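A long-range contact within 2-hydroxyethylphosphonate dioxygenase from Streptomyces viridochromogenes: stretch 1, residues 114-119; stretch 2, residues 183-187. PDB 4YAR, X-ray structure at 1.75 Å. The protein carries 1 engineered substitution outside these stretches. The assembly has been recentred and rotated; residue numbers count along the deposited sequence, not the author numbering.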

# COMPACT_ATOMS: atom_id res chain seq x y z
N ASP A 114 8.64 -7.93 -19.72
CA ASP A 114 9.44 -7.75 -20.93
C ASP A 114 8.67 -6.73 -21.81
O ASP A 114 7.48 -6.90 -22.04
N ILE A 115 9.35 -5.68 -22.27
CA ILE A 115 8.79 -4.66 -23.15
C ILE A 115 9.10 -5.04 -24.59
O ILE A 115 10.29 -5.06 -25.01
N LEU A 116 8.10 -5.52 -25.30
CA LEU A 116 8.35 -6.05 -26.65
C LEU A 116 7.78 -5.29 -27.81
O LEU A 116 8.06 -5.63 -28.99
N CYS A 117 6.97 -4.31 -27.53
CA CYS A 117 6.50 -3.44 -28.57
C CYS A 117 7.66 -2.63 -29.11
O CYS A 117 8.37 -1.90 -28.38
N PRO A 118 7.94 -2.76 -30.44
CA PRO A 118 9.11 -2.11 -31.00
C PRO A 118 8.95 -0.58 -31.11
O PRO A 118 7.83 -0.03 -30.97
N SER A 119 10.07 0.08 -31.36
CA SER A 119 10.16 1.54 -31.33
C SER A 119 9.37 2.13 -32.44
O SER A 119 8.95 3.28 -32.33
N SER A 183 1.14 2.58 -21.20
CA SER A 183 1.78 1.48 -21.91
C SER A 183 3.18 1.83 -22.22
O SER A 183 3.61 2.98 -22.00
N TYR A 184 3.94 0.87 -22.75
CA TYR A 184 5.37 1.07 -22.98
C TYR A 184 5.81 0.43 -24.29
O TYR A 184 5.27 -0.62 -24.62
N SER A 185 6.81 1.02 -24.97
CA SER A 185 7.49 0.38 -26.05
C SER A 185 8.96 0.54 -25.89
O SER A 185 9.38 1.39 -25.09
N LEU A 186 9.74 -0.16 -26.70
CA LEU A 186 11.17 0.04 -26.70
C LEU A 186 11.52 1.38 -27.35
O LEU A 186 10.89 1.78 -28.31
N ALA A 187 12.45 2.12 -26.78
CA ALA A 187 12.86 3.34 -27.37
C ALA A 187 13.77 3.06 -28.60
O ALA A 187 13.85 3.88 -29.50

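The unusual feature of this contact is how little direct hydrogen bonding holds it together: one backbone bond crosses between the stretches, and two waters supply the other polar links. The direct bond runs from Leu186 N to Cys117 O at 2.8 Å, with an angle of 171° at the hydrogen, so it is short and nearly linear. It fixes the register near the point where the CA atoms of Cys117 and Ser185 lie 4.7 Å apart.

Water 1 bridges the main chains just before this bond. It accepts from Cys117 N at 2.9 Å and donates to Tyr184 O at 2.9 Å, and so joins a donor and an acceptor that are too far apart to meet directly. Water 2 serves the other end, where a side chain takes part: Ser185, with chi1 at 55° (p), donates through OG to the water at 2.7 Å, and the water in turn donates to Ser119 O at 3.0 Å. The hydroxyl thus reaches stretch 1 through the solvent molecule, while its own CB packs against Cys117 O at 3.3 Å.

Among the side chains, Ile115 is the one whose CA-to-CB bond points toward the opposing stretch, and the other stretch covers 86 Å² of it. Its chi angles are -56° and -53°, an mm rotamer. CD1 lies 4.0 Å from Tyr184 CB, and CG2, itself 4.1 Å from that atom, also comes within 3.5 Å of the carbonyl carbon Ser185 C and 3.9 Å of Leu186 CD2. The isoleucine therefore spans three consecutive residues of stretch 2. Tyr184 starts sideways with chi1 at -56° (m), but its end leads away, and its OH is hydrogen-bonded elsewhere in the structure; CD1 of Ile115 approaches its ring obliquely.

Leu186 is the counterpart, with 84 Å² covered. Its CA-to-CB bond is sideways, and the mt rotamer (-61°, 175°) places CD2 3.3 Å from Ile115 O as well as against Ile115 CG2. This residue thus combines the direct backbone bond with apolar packing from its side chain.

Cys117 also points sideways. Its t rotamer (chi1 179°) sets SG 3.9 Å from Ser185 CB, a van der Waals contact, and its CB is 3.9 Å from Tyr184 O. Farther along, Ser119 meets stretch 2 chiefly through carbon: its CA lies 3.1 Å from Leu186 O in a CA-H...O contact whose angle at the hydrogen, 125°, is well short of linear, and its CB is 3.5 Å from Ala187 O. Its chi1 is 60° (p).

The remaining side chains contribute little. The CA-to-CB bonds of Asp114, Leu116, Pro118 and Ala187 point away, and the Asp114 side chain comes no nearer than 8.0 Å to stretch 2. Altogether the two stretches bury 385 Å², both sides summed, with Ile115 and Leu186 covered most.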

# COMPACT_ATOMS: atom_id res chain seq x y z
CB ASP A 114 9.53 -9.03 -21.74
CG ASP A 114 10.48 -10.08 -21.20
OD1 ASP A 114 11.52 -9.80 -20.73
OD2 ASP A 114 10.19 -11.31 -21.37
CB ILE A 115 9.43 -3.30 -22.82
CG1 ILE A 115 9.24 -2.97 -21.33
CG2 ILE A 115 8.80 -2.21 -23.68
CD1 ILE A 115 7.82 -3.03 -20.77
CB LEU A 116 7.78 -7.52 -26.77
CG LEU A 116 8.20 -8.49 -25.66
CD1 LEU A 116 7.42 -9.77 -25.72
CD2 LEU A 116 9.68 -8.74 -25.79
CB CYS A 117 5.36 -2.56 -28.05
SG CYS A 117 4.73 -1.41 -29.35
CB PRO A 118 9.26 -2.76 -32.37
CG PRO A 118 7.87 -3.15 -32.72
CD PRO A 118 7.16 -3.49 -31.45
CB SER A 119 11.62 1.99 -31.46
OG SER A 119 12.22 1.56 -32.66
CB SER A 183 1.05 1.15 -23.24
OG SER A 183 0.97 2.32 -24.05
CB TYR A 184 6.16 0.40 -21.83
CG TYR A 184 5.73 0.91 -20.47
CD1 TYR A 184 6.23 2.10 -19.95
CD2 TYR A 184 4.83 0.22 -19.71
CE1 TYR A 184 5.81 2.58 -18.70
CE2 TYR A 184 4.40 0.68 -18.47
CZ TYR A 184 4.89 1.86 -17.97
OH TYR A 184 4.46 2.28 -16.74
CB SER A 185 7.08 0.99 -27.39
OG SER A 185 7.29 2.38 -27.41
CB LEU A 186 11.86 -1.10 -27.44
CG LEU A 186 11.65 -2.46 -26.85
CD1 LEU A 186 12.29 -3.52 -27.75
CD2 LEU A 186 12.30 -2.54 -25.44
CB ALA A 187 13.52 4.24 -26.35
O HOH W 1 5.83 -3.43 -25.00
O HOH W 2 7.10 3.39 -29.92